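Local coordinates for glucose-6-phosphate isomerase (Thermus thermophilus, PDB 1ZZG), which probably catalyses the reversible isomerization of glucose 6-phosphate to fructose 6-phosphate, a step shared by glycolysis and gluconeogenesis, at residues Arg300-Glu314 / Ala353-Pro367. Sequence-based numbering, arbitrary orientation.
Sequences REGPLDKLLALVIPE and ALAEAGQRVYALFLP
Leu308 N donates to Arg360 O at 2.9 Å and Leu308 O accepts from Tyr362 N; the alternation continues through Leu310, Leu364 and Ile312 to Leu366 N, which reaches Ile312 O at 3.0 Å. These bonds fix the register of strands 306-313 and 360-366, which run in the same direction with axes 23° apart.

On the face of the sheet bearing Leu307, Ala309 and Tyr362, the tyrosine ring lies over Ala309, with CA over the ring centre and CB 3.3 Å from Tyr362 CZ, while Leu307 CG comes in plane at the ring edge. A chi1 of 66°, which sets CG between backbone N and carbonyl carbon, swings the ring across to the neighbouring strand. The opposite face of the sheet, with Leu308, Leu310, Ile312 and Phe365, is apolar: Leu310 CD1 meets Leu354 CD1 of helix 339-356 tip to tip at 3.8 Å, Leu308 CD2 abuts the same leucine, and Ile312 packs against Phe365 CE1.

Ahead of Leu308 and Val361, Gln359 bends at chi2 (-75°), bringing NE2 to Pro303 O (3.1 Å); the same nitrogen also binds Phe299 O. A water bridges Gln359 OE1, Lys306 O and Arg360 N, and Leu304 CD2 lies against the amide. Behind these, Arg300 NH1 donates to Ala353 O (2.7 Å) and forms a salt bridge with the anti lone pair of Glu356 OE1 (3.0 Å), both acceptors at the guanidinium edge, tilted somewhat from its plane. Ala353 O also accepts from Ala357 N, which arrives from the carbonyl face opposite to Arg300 NH1; a Schellman motif at Gly358 then ends that helix.

Further out, Arg300 NE binds Gly401 O of the second subunit, and strand 306-313 bonds on to strand 244-249. Helix 339-356, packed against Ile312 and Phe365, leads into strand 360-366, completing a beta-alpha-beta crossover between adjacent parallel strands, as in the SIS fold of phosphoglucose isomerases.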
# COMPACT_ATOMS: atom_id res chain seq x y z
N ARG A 300 11.65 -9.78 -12.57
CA ARG A 300 12.08 -10.34 -13.85
C ARG A 300 13.59 -10.35 -14.10
O ARG A 300 14.13 -11.36 -14.57
CB ARG A 300 11.39 -9.59 -15.00
CG ARG A 300 9.90 -9.85 -15.14
CD ARG A 300 9.64 -11.10 -15.97
NE ARG A 300 10.11 -10.94 -17.34
CZ ARG A 300 10.40 -11.95 -18.16
NH1 ARG A 300 10.26 -13.20 -17.74
NH2 ARG A 300 10.84 -11.70 -19.39
N GLU A 301 14.28 -9.27 -13.78
CA GLU A 301 15.71 -9.21 -14.05
C GLU A 301 16.59 -8.98 -12.83
O GLU A 301 17.81 -8.92 -12.94
CB GLU A 301 15.99 -8.13 -15.10
CG GLU A 301 15.07 -8.22 -16.30
CD GLU A 301 15.54 -7.39 -17.48
OE1 GLU A 301 15.81 -6.18 -17.31
OE2 GLU A 301 15.62 -7.96 -18.59
N GLY A 302 15.95 -8.84 -11.67
CA GLY A 302 16.71 -8.64 -10.45
C GLY A 302 17.10 -9.98 -9.86
O GLY A 302 16.83 -11.02 -10.46
N PRO A 303 17.72 -10.00 -8.67
CA PRO A 303 18.15 -11.23 -8.00
C PRO A 303 17.04 -12.27 -7.82
O PRO A 303 15.87 -11.92 -7.66
CB PRO A 303 18.67 -10.74 -6.65
CG PRO A 303 19.13 -9.34 -6.95
CD PRO A 303 18.04 -8.82 -7.85
N LEU A 304 17.41 -13.55 -7.87
CA LEU A 304 16.44 -14.63 -7.68
C LEU A 304 16.43 -14.94 -6.19
O LEU A 304 16.87 -16.02 -5.76
CB LEU A 304 16.87 -15.86 -8.47
CG LEU A 304 16.83 -15.70 -9.99
CD1 LEU A 304 17.44 -16.93 -10.67
CD2 LEU A 304 15.40 -15.48 -10.45
N ASP A 305 15.94 -14.00 -5.39
CA ASP A 305 15.90 -14.16 -3.94
C ASP A 305 14.50 -14.02 -3.36
O ASP A 305 14.34 -13.56 -2.23
CB ASP A 305 16.82 -13.12 -3.30
CG ASP A 305 16.43 -11.70 -3.65
OD1 ASP A 305 15.48 -11.50 -4.43
OD2 ASP A 305 17.07 -10.76 -3.13
N LYS A 306 13.51 -14.45 -4.12
CA LYS A 306 12.13 -14.34 -3.68
C LYS A 306 11.29 -15.58 -3.92
O LYS A 306 11.63 -16.43 -4.75
CB LYS A 306 11.47 -13.16 -4.41
CG LYS A 306 12.20 -11.83 -4.28
CD LYS A 306 11.70 -10.82 -5.31
CE LYS A 306 12.35 -9.45 -5.12
NZ LYS A 306 13.84 -9.49 -5.27
N LEU A 307 10.21 -15.68 -3.16
CA LEU A 307 9.22 -16.74 -3.33
C LEU A 307 7.99 -15.88 -3.56
O LEU A 307 7.63 -15.08 -2.69
CB LEU A 307 9.03 -17.58 -2.06
CG LEU A 307 7.82 -18.53 -2.16
CD1 LEU A 307 8.04 -19.55 -3.29
CD2 LEU A 307 7.60 -19.26 -0.84
N LEU A 308 7.36 -16.02 -4.72
CA LEU A 308 6.20 -15.21 -5.02
C LEU A 308 4.90 -15.99 -5.08
O LEU A 308 4.82 -17.03 -5.73
CB LEU A 308 6.39 -14.45 -6.34
CG LEU A 308 7.61 -13.53 -6.46
CD1 LEU A 308 8.79 -14.30 -7.05
CD2 LEU A 308 7.27 -12.36 -7.37
N ALA A 309 3.89 -15.47 -4.40
CA ALA A 309 2.58 -16.07 -4.39
C ALA A 309 1.64 -15.10 -5.08
O ALA A 309 1.57 -13.92 -4.73
CB ALA A 309 2.13 -16.32 -2.96
N LEU A 310 0.93 -15.60 -6.09
CA LEU A 310 -0.03 -14.79 -6.83
C LEU A 310 -1.45 -15.27 -6.56
O LEU A 310 -1.78 -16.44 -6.78
CB LEU A 310 0.25 -14.85 -8.34
CG LEU A 310 1.12 -13.75 -8.96
CD1 LEU A 310 2.51 -13.75 -8.36
CD2 LEU A 310 1.19 -13.97 -10.47
N VAL A 311 -2.29 -14.37 -6.07
CA VAL A 311 -3.68 -14.68 -5.78
C VAL A 311 -4.48 -14.22 -6.99
O VAL A 311 -4.51 -13.03 -7.30
CB VAL A 311 -4.15 -13.93 -4.53
CG1 VAL A 311 -5.62 -14.23 -4.24
CG2 VAL A 311 -3.27 -14.33 -3.35
N ILE A 312 -5.12 -15.17 -7.67
CA ILE A 312 -5.87 -14.86 -8.88
C ILE A 312 -7.33 -15.32 -8.89
O ILE A 312 -7.61 -16.50 -8.67
CB ILE A 312 -5.19 -15.51 -10.11
CG1 ILE A 312 -3.71 -15.12 -10.15
CG2 ILE A 312 -5.93 -15.14 -11.38
CD1 ILE A 312 -2.89 -15.92 -11.14
N PRO A 313 -8.27 -14.40 -9.16
CA PRO A 313 -9.69 -14.76 -9.19
C PRO A 313 -9.96 -15.47 -10.53
O PRO A 313 -9.26 -15.22 -11.51
CB PRO A 313 -10.38 -13.41 -9.10
CG PRO A 313 -9.44 -12.52 -9.86
CD PRO A 313 -8.09 -12.95 -9.32
N GLU A 314 -10.95 -16.34 -10.56
CA GLU A 314 -11.25 -17.05 -11.81
C GLU A 314 -12.52 -16.59 -12.50
O GLU A 314 -12.79 -16.98 -13.63
CB GLU A 314 -11.32 -18.55 -11.55
CG GLU A 314 -10.00 -19.14 -11.10
CD GLU A 314 -10.00 -20.65 -11.09
OE1 GLU A 314 -10.80 -21.24 -10.34
OE2 GLU A 314 -9.19 -21.24 -11.83
N ALA A 353 5.46 -15.33 -16.86
CA ALA A 353 6.66 -14.52 -17.07
C ALA A 353 7.59 -14.61 -15.86
O ALA A 353 8.81 -14.71 -16.01
CB ALA A 353 6.28 -13.06 -17.33
N LEU A 354 7.01 -14.58 -14.67
CA LEU A 354 7.80 -14.67 -13.45
C LEU A 354 8.55 -16.00 -13.41
O LEU A 354 9.72 -16.06 -13.04
CB LEU A 354 6.88 -14.54 -12.23
CG LEU A 354 6.32 -13.14 -11.96
CD1 LEU A 354 5.25 -13.19 -10.87
CD2 LEU A 354 7.46 -12.23 -11.56
N ALA A 355 7.87 -17.07 -13.82
CA ALA A 355 8.49 -18.39 -13.83
C ALA A 355 9.56 -18.46 -14.92
O ALA A 355 10.61 -19.08 -14.72
CB ALA A 355 7.43 -19.47 -14.05
N GLU A 356 9.30 -17.83 -16.06
CA GLU A 356 10.24 -17.82 -17.19
C GLU A 356 11.53 -17.12 -16.77
O GLU A 356 12.61 -17.47 -17.25
CB GLU A 356 9.61 -17.08 -18.38
CG GLU A 356 10.34 -17.22 -19.73
CD GLU A 356 11.62 -16.40 -19.83
OE1 GLU A 356 11.71 -15.33 -19.18
OE2 GLU A 356 12.53 -16.81 -20.58
N ALA A 357 11.41 -16.15 -15.87
CA ALA A 357 12.57 -15.42 -15.39
C ALA A 357 13.35 -16.21 -14.34
O ALA A 357 14.39 -15.76 -13.85
CB ALA A 357 12.13 -14.07 -14.80
N GLY A 358 12.84 -17.39 -13.99
CA GLY A 358 13.53 -18.23 -13.02
C GLY A 358 13.15 -18.06 -11.55
O GLY A 358 13.77 -18.67 -10.67
N GLN A 359 12.13 -17.25 -11.27
CA GLN A 359 11.70 -17.03 -9.90
C GLN A 359 10.82 -18.16 -9.39
O GLN A 359 10.06 -18.77 -10.14
CB GLN A 359 10.91 -15.71 -9.78
CG GLN A 359 11.73 -14.44 -10.01
CD GLN A 359 12.63 -14.09 -8.84
OE1 GLN A 359 12.88 -14.92 -7.97
NE2 GLN A 359 13.12 -12.87 -8.83
N ARG A 360 10.95 -18.46 -8.10
CA ARG A 360 10.13 -19.50 -7.49
C ARG A 360 8.76 -18.85 -7.27
O ARG A 360 8.61 -17.95 -6.44
CB ARG A 360 10.74 -19.96 -6.16
CG ARG A 360 11.94 -20.90 -6.33
CD ARG A 360 11.48 -22.20 -6.99
NE ARG A 360 12.55 -23.18 -7.20
CZ ARG A 360 13.08 -23.94 -6.26
NH1 ARG A 360 12.66 -23.85 -5.00
NH2 ARG A 360 14.05 -24.80 -6.57
N VAL A 361 7.77 -19.31 -8.02
CA VAL A 361 6.42 -18.75 -7.93
C VAL A 361 5.33 -19.81 -7.99
O VAL A 361 5.49 -20.85 -8.62
CB VAL A 361 6.19 -17.73 -9.08
CG1 VAL A 361 6.33 -18.42 -10.43
CG2 VAL A 361 4.81 -17.09 -8.93
N TYR A 362 4.22 -19.52 -7.32
CA TYR A 362 3.06 -20.40 -7.30
C TYR A 362 1.83 -19.52 -7.24
O TYR A 362 1.94 -18.31 -7.00
CB TYR A 362 3.11 -21.34 -6.08
CG TYR A 362 3.00 -20.67 -4.73
CD1 TYR A 362 1.75 -20.48 -4.12
CD2 TYR A 362 4.13 -20.24 -4.04
CE1 TYR A 362 1.64 -19.89 -2.86
CE2 TYR A 362 4.04 -19.65 -2.78
CZ TYR A 362 2.79 -19.48 -2.20
OH TYR A 362 2.70 -18.93 -0.95
N ALA A 363 0.66 -20.10 -7.45
CA ALA A 363 -0.56 -19.32 -7.44
C ALA A 363 -1.67 -19.94 -6.63
O ALA A 363 -1.77 -21.16 -6.52
CB ALA A 363 -1.04 -19.09 -8.88
N LEU A 364 -2.50 -19.07 -6.06
CA LEU A 364 -3.65 -19.49 -5.29
C LEU A 364 -4.84 -18.91 -6.03
O LEU A 364 -4.98 -17.70 -6.16
CB LEU A 364 -3.60 -18.93 -3.86
CG LEU A 364 -2.68 -19.66 -2.89
CD1 LEU A 364 -2.62 -18.91 -1.57
CD2 LEU A 364 -3.19 -21.08 -2.68
N PHE A 365 -5.69 -19.79 -6.55
CA PHE A 365 -6.86 -19.36 -7.30
C PHE A 365 -8.12 -19.30 -6.45
O PHE A 365 -8.39 -20.20 -5.64
CB PHE A 365 -7.09 -20.29 -8.50
CG PHE A 365 -6.08 -20.13 -9.60
CD1 PHE A 365 -6.27 -19.17 -10.60
CD2 PHE A 365 -4.93 -20.90 -9.63
CE1 PHE A 365 -5.32 -18.98 -11.61
CE2 PHE A 365 -3.97 -20.72 -10.63
CZ PHE A 365 -4.17 -19.76 -11.62
N LEU A 366 -8.89 -18.23 -6.62
CA LEU A 366 -10.15 -18.02 -5.93
C LEU A 366 -11.22 -18.11 -7.01
O LEU A 366 -11.05 -17.59 -8.11
CB LEU A 366 -10.21 -16.61 -5.32
CG LEU A 366 -9.60 -16.33 -3.95
CD1 LEU A 366 -8.19 -16.87 -3.87
CD2 LEU A 366 -9.63 -14.82 -3.71
N PRO A 367 -12.34 -18.78 -6.71
CA PRO A 367 -13.39 -18.88 -7.73
C PRO A 367 -13.84 -17.49 -8.18
O PRO A 367 -14.15 -17.27 -9.35
CB PRO A 367 -14.50 -19.64 -7.00
CG PRO A 367 -13.71 -20.56 -6.10
CD PRO A 367 -12.63 -19.65 -5.55
O HOH W 1 13.26 -17.24 -6.62